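Local coordinates for protein P-granule scaffold (Caenorhabditis japonica, PDB 5W4A) that probably serves as a scaffold for assembling germline P granules, with a role in mRNA repression, and is seen here as its largely helical N-domain, at residues I14-F19 / D169-V174; F48-K53 / A209-N214; M126-K131 / L144-N149; E151-K156 / L179-E184. All coordinates share one frame; numbering follows the deposited sequence.

The four contacts illustrate how chemistry follows position in a helical domain. Contact 1 is the core site: its centre lies about 6 Å from the centre of the chain, and it spends direct hydrogen bonds on a single carboxylate. Contact 2, partly buried, joins a helix-ending turn to the C-terminal helix by apolar packing, and meets contact 1 through Phe-48 and Phe-170. Contact 3 pairs two successive helices, with an apolar patch round Gly-127 and Ile-145 beside a basic side facing the second subunit. Contact 4 is a surface contact in which water does the polar work. Contacts 1 and 4 share helix 169-179, using its first turns and its end; contacts 3 and 4 touch through Thr-147 and Lys-156.

Contact 1: residues I14-F19 / D169-V174; sequences IRTYFF and DFDAYV
Thr-16 and Asp-171 mark the point where strand 14-16 crosses helix 169-174 at 77°, their CA atoms 6.1 Å apart. Asp-171 is a worked example of a buried carboxylate organising a turn. Its CG stands anti to the carbonyl carbon (chi1 -70°), and the two oxygens divide the work. OD1 takes the hydroxyl of Thr-16 OG1 on its syn lone pair at 2.6 Å. OD2 takes Tyr-17 N, also syn, at 2.8 Å, and accepts Phe-18 N at 2.9 Å from above the carboxylate plane. Thr-16 OG1 in turn accepts from Phe-19 N, an ST motif just where Phe-19 stands at the N-cap position of helix 20-28. Beside this polar knot, Ile-14 CG2 sits over the centre of the Phe-170 ring, whose opposite face holds Val-174 CG2. Val-174 CG1 lies over the Phe-19 ring, 3.5 Å from its centroid. Water 1 links Arg-15 O to Phe-170 N. An alanine in place of Asp-171 would probably leave the Thr-16 hydroxyl and the N-H groups of Tyr-17 and Phe-18 without their acceptor, setting the turn free to shift. With three donors converging on it, the carboxylate is likely to remain ionised despite burial.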
loop_
_atom_site.group_PDB
_atom_site.type_symbol
_atom_site.label_atom_id
_atom_site.label_comp_id
_atom_site.label_asym_id
_atom_site.label_seq_id
_atom_site.Cartn_x
_atom_site.Cartn_y
_atom_site.Cartn_z
ATOM N N ILE C 14 13.765 -12.795 10.100
ATOM C CA ILE C 14 12.854 -11.849 10.732
ATOM C C ILE C 14 13.225 -10.465 10.189
ATOM O O ILE C 14 14.233 -9.879 10.580
ATOM C CB ILE C 14 12.900 -11.885 12.264
ATOM C CG1 ILE C 14 12.680 -13.320 12.807
ATOM C CG2 ILE C 14 11.812 -10.929 12.782
ATOM C CD1 ILE C 14 12.586 -13.414 14.347
ATOM N N ARG C 15 12.392 -9.944 9.286
ATOM C CA ARG C 15 12.539 -8.620 8.702
ATOM C C ARG C 15 11.684 -7.621 9.487
ATOM O O ARG C 15 10.492 -7.864 9.734
ATOM C CB ARG C 15 12.099 -8.692 7.242
ATOM C CG ARG C 15 12.050 -7.409 6.501
ATOM C CD ARG C 15 11.729 -7.750 4.999
ATOM N NE ARG C 15 11.316 -6.587 4.265
ATOM C CZ ARG C 15 12.098 -5.766 3.586
ATOM N NH1 ARG C 15 13.420 -5.947 3.521
ATOM N NH2 ARG C 15 11.538 -4.766 2.962
ATOM N N THR C 16 12.307 -6.523 9.925
ATOM C CA THR C 16 11.669 -5.612 10.874
ATOM C C THR C 16 12.174 -4.183 10.703
ATOM O O THR C 16 13.330 -3.945 10.379
ATOM C CB THR C 16 11.886 -6.110 12.321
ATOM O OG1 THR C 16 11.202 -5.238 13.237
ATOM C CG2 THR C 16 13.327 -6.176 12.712
ATOM N N TYR C 17 11.260 -3.214 10.876
ATOM C CA TYR C 17 11.632 -1.815 11.092
ATOM C C TYR C 17 11.483 -1.445 12.567
ATOM O O TYR C 17 12.419 -0.918 13.183
ATOM C CB TYR C 17 10.788 -0.848 10.218
ATOM C CG TYR C 17 11.100 0.547 10.618
ATOM C CD1 TYR C 17 12.341 1.112 10.326
ATOM C CD2 TYR C 17 10.210 1.273 11.401
ATOM C CE1 TYR C 17 12.702 2.346 10.805
ATOM C CE2 TYR C 17 10.548 2.516 11.871
ATOM C CZ TYR C 17 11.794 3.050 11.569
ATOM O OH TYR C 17 12.165 4.284 12.020
ATOM N N PHE C 18 10.321 -1.748 13.152
ATOM C CA PHE C 18 9.947 -1.202 14.460
ATOM C C PHE C 18 10.524 -1.989 15.636
ATOM O O PHE C 18 10.584 -1.458 16.746
ATOM C CB PHE C 18 8.419 -1.171 14.596
ATOM C CG PHE C 18 7.740 -0.124 13.748
ATOM C CD1 PHE C 18 7.188 -0.452 12.515
ATOM C CD2 PHE C 18 7.643 1.198 14.196
ATOM C CE1 PHE C 18 6.568 0.514 11.743
ATOM C CE2 PHE C 18 7.012 2.159 13.427
ATOM C CZ PHE C 18 6.491 1.826 12.193
ATOM N N PHE C 19 10.943 -3.246 15.429
ATOM C CA PHE C 19 11.305 -4.147 16.533
ATOM C C PHE C 19 12.631 -4.893 16.308
ATOM O O PHE C 19 12.716 -6.103 16.525
ATOM C CB PHE C 19 10.175 -5.151 16.755
ATOM C CG PHE C 19 8.851 -4.509 17.125
ATOM C CD1 PHE C 19 8.677 -3.962 18.369
ATOM C CD2 PHE C 19 7.813 -4.432 16.194
ATOM C CE1 PHE C 19 7.452 -3.356 18.722
ATOM C CE2 PHE C 19 6.605 -3.832 16.532
ATOM C CZ PHE C 19 6.443 -3.293 17.806
ATOM N N ASP C 169 5.512 -7.992 7.763
ATOM C CA ASP C 169 4.505 -8.794 8.454
ATOM C C ASP C 169 4.837 -9.023 9.923
ATOM O O ASP C 169 3.927 -9.026 10.758
ATOM C CB ASP C 169 4.323 -10.127 7.714
ATOM C CG ASP C 169 4.120 -9.917 6.228
ATOM O OD1 ASP C 169 5.127 -9.599 5.534
ATOM O OD2 ASP C 169 2.947 -10.014 5.792
ATOM N N PHE C 170 6.118 -9.221 10.267
ATOM C CA PHE C 170 6.478 -9.370 11.671
ATOM C C PHE C 170 6.017 -8.171 12.496
ATOM O O PHE C 170 5.462 -8.327 13.589
ATOM C CB PHE C 170 7.997 -9.554 11.799
ATOM C CG PHE C 170 8.501 -9.567 13.202
ATOM C CD1 PHE C 170 8.130 -10.607 14.063
ATOM C CD2 PHE C 170 9.340 -8.570 13.683
ATOM C CE1 PHE C 170 8.634 -10.666 15.349
ATOM C CE2 PHE C 170 9.851 -8.640 14.987
ATOM C CZ PHE C 170 9.477 -9.679 15.806
ATOM N N ASP C 171 6.267 -6.965 12.006
ATOM C CA ASP C 171 5.916 -5.780 12.776
ATOM C C ASP C 171 4.402 -5.673 12.909
ATOM O O ASP C 171 3.897 -5.320 13.993
ATOM C CB ASP C 171 6.478 -4.527 12.110
ATOM C CG ASP C 171 7.981 -4.409 12.200
ATOM O OD1 ASP C 171 8.602 -5.246 12.904
ATOM O OD2 ASP C 171 8.536 -3.472 11.559
ATOM N N ALA C 172 3.671 -5.936 11.818
ATOM C CA ALA C 172 2.214 -5.896 11.891
ATOM C C ALA C 172 1.704 -6.895 12.909
ATOM O O ALA C 172 0.792 -6.586 13.691
ATOM C CB ALA C 172 1.603 -6.159 10.510
ATOM N N TYR C 173 2.321 -8.079 12.951
ATOM C CA TYR C 173 1.936 -9.120 13.909
ATOM C C TYR C 173 2.220 -8.692 15.343
ATOM O O TYR C 173 1.372 -8.870 16.227
ATOM C CB TYR C 173 2.661 -10.428 13.577
ATOM C CG TYR C 173 2.175 -11.577 14.427
ATOM C CD1 TYR C 173 0.899 -12.096 14.223
ATOM C CD2 TYR C 173 2.940 -12.090 15.445
ATOM C CE1 TYR C 173 0.407 -13.112 14.992
ATOM C CE2 TYR C 173 2.450 -13.173 16.230
ATOM C CZ TYR C 173 1.184 -13.647 15.985
ATOM O OH TYR C 173 0.613 -14.671 16.729
ATOM N N VAL C 174 3.414 -8.151 15.600
ATOM C CA VAL C 174 3.750 -7.681 16.946
ATOM C C VAL C 174 2.775 -6.605 17.396
ATOM O O VAL C 174 2.242 -6.666 18.509
ATOM C CB VAL C 174 5.195 -7.165 17.009
ATOM C CG1 VAL C 174 5.506 -6.582 18.385
ATOM C CG2 VAL C 174 6.224 -8.279 16.689
HETATM O O HOH W 1 8.488 -9.134 8.454
#

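Contact 2: residues F48-K53 / A209-N214; sequences FGASDK and ADIIRN
The ring of Phe-48 is met obliquely by Ile-212, whose CD1 comes 3.7 Å from ring atom CD2, while CZ at the ring's far end reaches Phe-170 and Ile-14 of the neighbouring core contact. The setting is a Schellman motif: helix 42-47 ends at Gly-49, which has a positive phi of 80°, and the turn rests against helix 206-213. Lacking a CB, Gly-49 can bring its CA within 4.8 Å of Ile-212 CA. The carbonyl oxygen of Phe-48 lies 2.9 Å from Ile-211 CG2, a tight approach, and 3.4 Å from Ile-212 CG1, a branch set anti to the carbonyl carbon (chi1 -71°), but its approach to Ile-212 N is too poorly angled for a hydrogen bond. What holds the two together is mostly apolar packing, with Ile-212 also touching Phe-197 and Leu-201 of helix 187-201, and Ile-211 reaching Leu-33 and Val-34. An alanine in place of Ile-212 would remove the branch that reaches Phe-48 and would probably open a gap beside the ring, leaving it less firmly held. One residue earlier on the helix, Ile-211 puts its CG2 against the methyl CB of Ala-50 at 3.8 Å.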
loop_
_atom_site.group_PDB
_atom_site.type_symbol
_atom_site.label_atom_id
_atom_site.label_comp_id
_atom_site.label_asym_id
_atom_site.label_seq_id
_atom_site.Cartn_x
_atom_site.Cartn_y
_atom_site.Cartn_z
ATOM N N PHE C 48 5.675 -14.410 20.858
ATOM C CA PHE C 48 5.938 -15.681 20.192
ATOM C C PHE C 48 5.068 -16.809 20.727
ATOM O O PHE C 48 5.268 -17.968 20.340
ATOM C CB PHE C 48 7.437 -16.014 20.287
ATOM C CG PHE C 48 8.252 -15.230 19.305
ATOM C CD1 PHE C 48 8.756 -13.974 19.619
ATOM C CD2 PHE C 48 8.452 -15.718 18.027
ATOM C CE1 PHE C 48 9.449 -13.235 18.660
ATOM C CE2 PHE C 48 9.118 -14.969 17.071
ATOM C CZ PHE C 48 9.640 -13.749 17.392
ATOM N N GLY C 49 4.134 -16.498 21.621
ATOM C CA GLY C 49 3.161 -17.474 22.075
ATOM C C GLY C 49 3.663 -18.423 23.129
ATOM O O GLY C 49 3.012 -19.449 23.375
ATOM N N ALA C 50 4.801 -18.118 23.762
ATOM C CA ALA C 50 5.368 -18.965 24.807
ATOM C C ALA C 50 4.745 -18.720 26.163
ATOM O O ALA C 50 4.877 -19.568 27.052
ATOM C CB ALA C 50 6.879 -18.729 24.927
ATOM N N SER C 51 4.101 -17.573 26.334
ATOM C CA SER C 51 3.442 -17.178 27.564
ATOM C C SER C 51 2.221 -16.349 27.196
ATOM O O SER C 51 2.222 -15.631 26.195
ATOM C CB SER C 51 4.367 -16.366 28.468
ATOM O OG SER C 51 3.662 -15.948 29.633
ATOM N N ASP C 52 1.175 -16.459 28.006
ATOM C CA ASP C 52 0.014 -15.594 27.857
ATOM C C ASP C 52 0.066 -14.404 28.802
ATOM O O ASP C 52 -0.877 -13.608 28.838
ATOM C CB ASP C 52 -1.274 -16.399 28.063
ATOM C CG ASP C 52 -1.590 -17.284 26.874
ATOM O OD1 ASP C 52 -1.262 -16.881 25.734
ATOM O OD2 ASP C 52 -2.151 -18.386 27.074
ATOM N N LYS C 53 1.153 -14.259 29.561
ATOM C CA LYS C 53 1.340 -13.087 30.408
ATOM C C LYS C 53 1.711 -11.887 29.542
ATOM O O LYS C 53 2.723 -11.914 28.839
ATOM C CB LYS C 53 2.427 -13.364 31.447
ATOM C CG LYS C 53 2.815 -12.170 32.326
ATOM C CD LYS C 53 4.170 -12.395 33.018
ATOM C CE LYS C 53 5.050 -11.125 33.007
ATOM N NZ LYS C 53 6.510 -11.411 33.264
ATOM N N ALA C 209 8.490 -20.795 15.091
ATOM C CA ALA C 209 7.221 -21.028 14.396
ATOM C C ALA C 209 6.325 -21.961 15.199
ATOM O O ALA C 209 5.112 -21.727 15.325
ATOM C CB ALA C 209 7.498 -21.598 12.996
ATOM N N ASP C 210 6.920 -23.012 15.777
ATOM C CA ASP C 210 6.152 -23.997 16.533
ATOM C C ASP C 210 5.491 -23.383 17.771
ATOM O O ASP C 210 4.325 -23.674 18.061
ATOM C CB ASP C 210 7.064 -25.163 16.906
ATOM C CG ASP C 210 6.353 -26.235 17.712
ATOM O OD1 ASP C 210 5.263 -26.682 17.290
ATOM O OD2 ASP C 210 6.901 -26.638 18.760
ATOM N N ILE C 211 6.189 -22.482 18.471
ATOM C CA ILE C 211 5.594 -21.827 19.635
ATOM C C ILE C 211 4.399 -20.973 19.211
ATOM O O ILE C 211 3.338 -20.998 19.844
ATOM C CB ILE C 211 6.651 -20.985 20.388
ATOM C CG1 ILE C 211 7.889 -21.804 20.751
ATOM C CG2 ILE C 211 6.055 -20.464 21.669
ATOM C CD1 ILE C 211 9.081 -20.939 21.145
ATOM N N ILE C 212 4.545 -20.209 18.132
ATOM C CA ILE C 212 3.449 -19.361 17.678
ATOM C C ILE C 212 2.235 -20.201 17.291
ATOM O O ILE C 212 1.090 -19.827 17.572
ATOM C CB ILE C 212 3.912 -18.483 16.506
ATOM C CG1 ILE C 212 4.891 -17.409 17.020
ATOM C CG2 ILE C 212 2.701 -17.860 15.785
ATOM C CD1 ILE C 212 5.588 -16.665 15.935
ATOM N N ARG C 213 2.462 -21.320 16.600
ATOM C CA ARG C 213 1.349 -22.173 16.180
ATOM C C ARG C 213 0.700 -22.865 17.367
ATOM O O ARG C 213 -0.530 -22.960 17.442
ATOM C CB ARG C 213 1.833 -23.232 15.189
ATOM C CG ARG C 213 2.138 -22.702 13.830
ATOM C CD ARG C 213 2.183 -23.813 12.792
ATOM N NE ARG C 213 2.325 -23.253 11.455
ATOM C CZ ARG C 213 3.480 -23.079 10.826
ATOM N NH1 ARG C 213 4.634 -23.440 11.398
ATOM N NH2 ARG C 213 3.485 -22.540 9.619
ATOM N N ASN C 214 1.515 -23.352 18.302
ATOM C CA ASN C 214 1.072 -24.350 19.269
ATOM C C ASN C 214 1.194 -23.829 20.695
ATOM O O ASN C 214 0.174 -23.479 21.295
ATOM C CB ASN C 214 1.873 -25.638 19.040
ATOM C CG ASN C 214 1.813 -26.126 17.576
ATOM O OD1 ASN C 214 0.761 -26.091 16.933
ATOM N ND2 ASN C 214 2.949 -26.578 17.052
#

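Contact 3: residues M126-K131 / L144-N149; sequences MGRKAK and LIKTIN
Ile-145 packs against Gly-127 at the place where two successive helices, 116-131 and 136-148, fold back on each other as an antiparallel helical hairpin. The short segments run at 147° to one another, with axes 9.5 Å apart at closest approach. Gly-127 eases the fit, since its CA lies 5.9 Å from that of Ile-145 and a CB there would press tightly on Ile-145 CG2. CG1 of Ile-145 stands anti to the carbonyl carbon (chi1 -74°), and chi2, 166°, carries CD1 on to 3.8 Å from Gly-127 CA. The same methyl is touched by the selenium SE of selenomethionine Met-126 at 4.1 Å, the two side chains crossing at about a right angle.

One residue on, Lys-146 takes over and changes the chemistry. Its chain runs extended until the last bond, where chi4 turns NZ aside, and NZ comes 3.8 Å from Arg-128 CG. Three basic side chains thus gather here, with Arg-128 NH1 and Lys-146 NZ 5.1 Å apart, a repulsion that is probably eased because the other two have acid partners elsewhere. Arg-128 pairs with Glu-189 of the second subunit and bonds its Thr-158, and Lys-131 NZ forms a salt bridge with Glu-162 of the second subunit, so the outer side of the hairpin belongs to the dimer interface. Lys-131 crosses Lys-146 with aliphatic carbons in touch, its CD 4.1 Å from Lys-146 CE.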
loop_
_atom_site.group_PDB
_atom_site.type_symbol
_atom_site.label_atom_id
_atom_site.label_comp_id
_atom_site.label_asym_id
_atom_site.label_seq_id
_atom_site.Cartn_x
_atom_site.Cartn_y
_atom_site.Cartn_z
HETATM N N MSE C 126 1.366 15.225 4.628
HETATM C CA MSE C 126 2.743 14.823 4.485
HETATM C C MSE C 126 2.821 13.317 4.213
HETATM O O MSE C 126 3.623 12.882 3.368
HETATM C CB MSE C 126 3.556 15.175 5.749
HETATM C CG MSE C 126 4.968 14.505 5.820
HETATM SE SE MSE C 126 5.805 14.855 7.571
HETATM C CE MSE C 126 5.365 16.765 7.702
ATOM N N GLY C 127 2.026 12.538 4.957
ATOM C CA GLY C 127 2.082 11.090 4.817
ATOM C C GLY C 127 1.580 10.637 3.466
ATOM O O GLY C 127 2.106 9.679 2.891
ATOM N N ARG C 128 0.564 11.319 2.937
ATOM C CA ARG C 128 0.031 10.946 1.629
ATOM C C ARG C 128 1.069 11.171 0.534
ATOM O O ARG C 128 1.230 10.335 -0.369
ATOM C CB ARG C 128 -1.255 11.736 1.334
ATOM C CG ARG C 128 -2.448 11.389 2.250
ATOM C CD ARG C 128 -3.642 12.282 1.975
ATOM N NE ARG C 128 -4.176 12.103 0.633
ATOM C CZ ARG C 128 -5.188 11.307 0.316
ATOM N NH1 ARG C 128 -5.830 10.604 1.246
ATOM N NH2 ARG C 128 -5.576 11.232 -0.947
ATOM N N LYS C 129 1.824 12.269 0.612
ATOM C CA LYS C 129 2.881 12.510 -0.355
ATOM C C LYS C 129 4.043 11.547 -0.151
ATOM O O LYS C 129 4.636 11.065 -1.131
ATOM C CB LYS C 129 3.338 13.972 -0.272
ATOM C CG LYS C 129 2.295 14.917 -0.836
ATOM C CD LYS C 129 2.728 16.385 -0.752
ATOM C CE LYS C 129 3.814 16.710 -1.775
ATOM N NZ LYS C 129 4.011 18.188 -1.941
ATOM N N ALA C 130 4.366 11.224 1.114
ATOM C CA ALA C 130 5.467 10.297 1.393
ATOM C C ALA C 130 5.214 8.929 0.783
ATOM O O ALA C 130 6.133 8.302 0.241
ATOM C CB ALA C 130 5.696 10.142 2.904
ATOM N N LYS C 131 3.981 8.442 0.880
ATOM C CA LYS C 131 3.681 7.109 0.379
ATOM C C LYS C 131 3.932 7.000 -1.117
ATOM O O LYS C 131 4.266 5.923 -1.605
ATOM C CB LYS C 131 2.253 6.726 0.722
ATOM C CG LYS C 131 1.956 5.270 0.484
ATOM C CD LYS C 131 0.634 4.866 1.078
ATOM C CE LYS C 131 0.507 3.360 0.990
ATOM N NZ LYS C 131 -0.743 2.888 1.590
ATOM N N LEU C 144 3.444 5.047 9.444
ATOM C CA LEU C 144 3.482 5.550 10.818
ATOM C C LEU C 144 2.484 6.689 11.026
ATOM O O LEU C 144 1.701 6.674 11.997
ATOM C CB LEU C 144 4.900 6.004 11.161
ATOM C CG LEU C 144 5.091 6.576 12.549
ATOM C CD1 LEU C 144 4.731 5.592 13.664
ATOM C CD2 LEU C 144 6.542 7.056 12.688
ATOM N N ILE C 145 2.488 7.668 10.117
ATOM C CA ILE C 145 1.555 8.795 10.203
ATOM C C ILE C 145 0.107 8.301 10.162
ATOM O O ILE C 145 -0.744 8.736 10.963
ATOM C CB ILE C 145 1.849 9.824 9.091
ATOM C CG1 ILE C 145 3.113 10.608 9.426
ATOM C CG2 ILE C 145 0.690 10.821 8.954
ATOM C CD1 ILE C 145 3.665 11.400 8.282
ATOM N N LYS C 146 -0.206 7.385 9.242
ATOM C CA LYS C 146 -1.577 6.914 9.116
ATOM C C LYS C 146 -2.005 6.158 10.361
ATOM O O LYS C 146 -3.164 6.255 10.779
ATOM C CB LYS C 146 -1.704 6.055 7.857
ATOM C CG LYS C 146 -1.558 6.882 6.586
ATOM C CD LYS C 146 -1.462 6.049 5.338
ATOM C CE LYS C 146 -1.214 6.909 4.049
ATOM N NZ LYS C 146 -2.322 7.907 3.857
ATOM N N THR C 147 -1.073 5.431 10.984
ATOM C CA THR C 147 -1.346 4.727 12.232
ATOM C C THR C 147 -1.614 5.705 13.382
ATOM O O THR C 147 -2.607 5.563 14.115
ATOM C CB THR C 147 -0.151 3.816 12.535
ATOM O OG1 THR C 147 -0.069 2.806 11.528
ATOM C CG2 THR C 147 -0.331 3.124 13.896
ATOM N N ILE C 148 -0.757 6.728 13.524
ATOM C CA ILE C 148 -0.898 7.759 14.556
ATOM C C ILE C 148 -2.244 8.474 14.427
ATOM O O ILE C 148 -2.905 8.788 15.434
ATOM C CB ILE C 148 0.278 8.756 14.457
ATOM C CG1 ILE C 148 1.591 8.076 14.876
ATOM C CG2 ILE C 148 -0.001 10.010 15.292
ATOM C CD1 ILE C 148 2.818 8.849 14.380
ATOM N N ASN C 149 -2.673 8.735 13.194
ATOM C CA ASN C 149 -3.899 9.490 12.941
ATOM C C ASN C 149 -5.152 8.632 13.021
ATOM O O ASN C 149 -6.261 9.180 12.924
ATOM C CB ASN C 149 -3.806 10.159 11.575
ATOM C CG ASN C 149 -3.001 11.446 11.612
ATOM O OD1 ASN C 149 -2.739 12.005 12.677
ATOM N ND2 ASN C 149 -2.616 11.930 10.439
#

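Contact 4: residues E151-K156 / L179-E184; sequences EENYEK and LGLEDE
Asn-153, the residue after the N-cap Glu-152, lays its carboxamide against Leu-181, with CG 3.6 Å from the methyl CD2. The two side chains meet at a slant. The arrangement exemplifies how a solvated surface contact can be bridged rather than bonded. The nearest backbone oxygens are too far for the amide to reach directly, with Gly-180 O 4.1 Å from ND2, and water fills the step. Water 2 accepts from Asn-153 ND2 and donates to Gly-180 O at 3.0 Å. Water 4 accepts from the same ND2 at 3.0 Å and donates toward Leu-179 O, although acceptors outnumber protons around it. Both carbonyls belong to the Schellman motif that ends helix 169-179 at Gly-180.

Further along, Glu-155 extends its side chain to its own segment, OE1 accepting from Glu-151 N. Lys-156 then reaches across as an extended chain with CG anti to the backbone N (chi1 -161°), passing Leu-179 at about a right angle. Its NZ ends 3.8 Å from Leu-179 CD1, but the ammonium finds its polar partner outside, at Ala-83 O. The contact thus sets the start of helix 153-160 beside the end of helix 169-179: Leu-181 leans on Phe-157 and Leu-160 of the former, Lys-156, through Ala-83 O, ties helix 153-160 to helix 71-84, and the loop leads on to helix 187-201.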
loop_
_atom_site.group_PDB
_atom_site.type_symbol
_atom_site.label_atom_id
_atom_site.label_comp_id
_atom_site.label_asym_id
_atom_site.label_seq_id
_atom_site.Cartn_x
_atom_site.Cartn_y
_atom_site.Cartn_z
ATOM N N GLU C 151 -8.146 6.610 14.686
ATOM C CA GLU C 151 -8.837 6.877 15.943
ATOM C C GLU C 151 -9.281 5.621 16.685
ATOM O O GLU C 151 -9.213 5.587 17.917
ATOM C CB GLU C 151 -10.034 7.806 15.701
ATOM C CG GLU C 151 -9.626 9.288 15.550
ATOM C CD GLU C 151 -9.010 9.882 16.825
ATOM O OE1 GLU C 151 -9.286 9.359 17.933
ATOM O OE2 GLU C 151 -8.234 10.859 16.713
ATOM N N GLU C 152 -9.718 4.588 15.987
ATOM C CA GLU C 152 -10.250 3.375 16.583
ATOM C C GLU C 152 -9.376 2.196 16.166
ATOM O O GLU C 152 -8.631 2.277 15.183
ATOM C CB GLU C 152 -11.714 3.129 16.162
ATOM C CG GLU C 152 -12.678 4.245 16.561
ATOM C CD GLU C 152 -12.629 4.565 18.052
ATOM O OE1 GLU C 152 -12.319 3.658 18.863
ATOM O OE2 GLU C 152 -12.893 5.735 18.414
ATOM N N ASN C 153 -9.495 1.082 16.902
ATOM C CA ASN C 153 -8.623 -0.069 16.643
ATOM C C ASN C 153 -8.746 -0.600 15.217
ATOM O O ASN C 153 -7.752 -1.029 14.631
ATOM C CB ASN C 153 -8.921 -1.203 17.622
ATOM C CG ASN C 153 -8.265 -1.013 18.958
ATOM O OD1 ASN C 153 -7.552 -0.041 19.195
ATOM N ND2 ASN C 153 -8.483 -1.972 19.842
ATOM N N TYR C 154 -9.956 -0.656 14.653
ATOM C CA TYR C 154 -10.093 -1.289 13.345
ATOM C C TYR C 154 -9.353 -0.492 12.276
ATOM O O TYR C 154 -8.661 -1.066 11.426
ATOM C CB TYR C 154 -11.575 -1.457 12.992
ATOM C CG TYR C 154 -11.816 -2.206 11.717
ATOM C CD1 TYR C 154 -12.021 -1.518 10.525
ATOM C CD2 TYR C 154 -11.828 -3.594 11.687
ATOM C CE1 TYR C 154 -12.227 -2.196 9.338
ATOM C CE2 TYR C 154 -12.049 -4.275 10.495
ATOM C CZ TYR C 154 -12.241 -3.573 9.334
ATOM O OH TYR C 154 -12.485 -4.234 8.156
ATOM N N GLU C 155 -9.453 0.839 12.343
ATOM C CA GLU C 155 -8.718 1.702 11.434
ATOM C C GLU C 155 -7.220 1.546 11.654
ATOM O O GLU C 155 -6.444 1.449 10.696
ATOM C CB GLU C 155 -9.151 3.161 11.643
ATOM C CG GLU C 155 -8.448 4.114 10.713
ATOM C CD GLU C 155 -8.732 5.598 10.953
ATOM O OE1 GLU C 155 -9.349 5.975 11.979
ATOM O OE2 GLU C 155 -8.290 6.394 10.102
ATOM N N LYS C 156 -6.802 1.515 12.919
ATOM C CA LYS C 156 -5.388 1.365 13.215
ATOM C C LYS C 156 -4.863 0.048 12.657
ATOM O O LYS C 156 -3.782 0.012 12.055
ATOM C CB LYS C 156 -5.167 1.469 14.727
ATOM C CG LYS C 156 -3.768 1.773 15.116
ATOM C CD LYS C 156 -3.598 2.003 16.641
ATOM C CE LYS C 156 -2.169 2.520 16.964
ATOM N NZ LYS C 156 -1.833 2.780 18.440
ATOM N N LEU C 179 -1.236 -4.466 20.935
ATOM C CA LEU C 179 -2.343 -3.526 20.993
ATOM C C LEU C 179 -3.697 -4.202 21.031
ATOM O O LEU C 179 -4.708 -3.495 21.038
ATOM C CB LEU C 179 -2.281 -2.581 19.799
ATOM C CG LEU C 179 -1.009 -1.728 19.772
ATOM C CD1 LEU C 179 -1.008 -0.906 18.504
ATOM C CD2 LEU C 179 -0.867 -0.864 21.017
ATOM N N GLY C 180 -3.744 -5.526 20.988
ATOM C CA GLY C 180 -5.017 -6.228 21.076
ATOM C C GLY C 180 -5.915 -5.978 19.886
ATOM O O GLY C 180 -7.125 -5.785 20.050
ATOM N N LEU C 181 -5.357 -5.971 18.681
ATOM C CA LEU C 181 -6.148 -5.644 17.507
ATOM C C LEU C 181 -6.868 -6.840 16.898
ATOM O O LEU C 181 -7.641 -6.648 15.951
ATOM C CB LEU C 181 -5.260 -4.986 16.430
ATOM C CG LEU C 181 -4.477 -3.776 16.955
ATOM C CD1 LEU C 181 -3.577 -3.219 15.871
ATOM C CD2 LEU C 181 -5.392 -2.698 17.488
ATOM N N GLU C 182 -6.611 -8.063 17.369
ATOM C CA GLU C 182 -7.317 -9.230 16.848
ATOM C C GLU C 182 -8.684 -9.341 17.523
ATOM O O GLU C 182 -8.774 -9.450 18.749
ATOM C CB GLU C 182 -6.482 -10.498 17.055
ATOM C CG GLU C 182 -7.127 -11.712 16.387
ATOM C CD GLU C 182 -6.328 -13.001 16.557
ATOM O OE1 GLU C 182 -5.234 -12.967 17.156
ATOM O OE2 GLU C 182 -6.815 -14.042 16.070
ATOM N N ASP C 183 -9.747 -9.299 16.728
ATOM C CA ASP C 183 -11.103 -9.480 17.246
ATOM C C ASP C 183 -11.899 -10.212 16.170
ATOM O O ASP C 183 -11.339 -10.653 15.165
ATOM C CB ASP C 183 -11.709 -8.133 17.668
ATOM C CG ASP C 183 -12.013 -7.196 16.487
ATOM O OD1 ASP C 183 -12.041 -7.620 15.312
ATOM O OD2 ASP C 183 -12.244 -5.999 16.747
ATOM N N GLU C 184 -13.212 -10.366 16.378
ATOM C CA GLU C 184 -13.995 -11.145 15.424
ATOM C C GLU C 184 -13.960 -10.545 14.012
ATOM O O GLU C 184 -14.021 -11.289 13.026
ATOM C CB GLU C 184 -15.445 -11.284 15.925
ATOM C CG GLU C 184 -16.207 -9.970 15.994
ATOM C CD GLU C 184 -17.597 -10.108 16.615
ATOM O OE1 GLU C 184 -17.938 -11.212 17.104
ATOM O OE2 GLU C 184 -18.345 -9.102 16.610
HETATM O O HOH W 2 -9.621 -4.763 18.784
HETATM O O HOH W 3 -5.104 -0.838 21.523
HETATM O O HOH W 4 -7.351 -3.240 22.326
#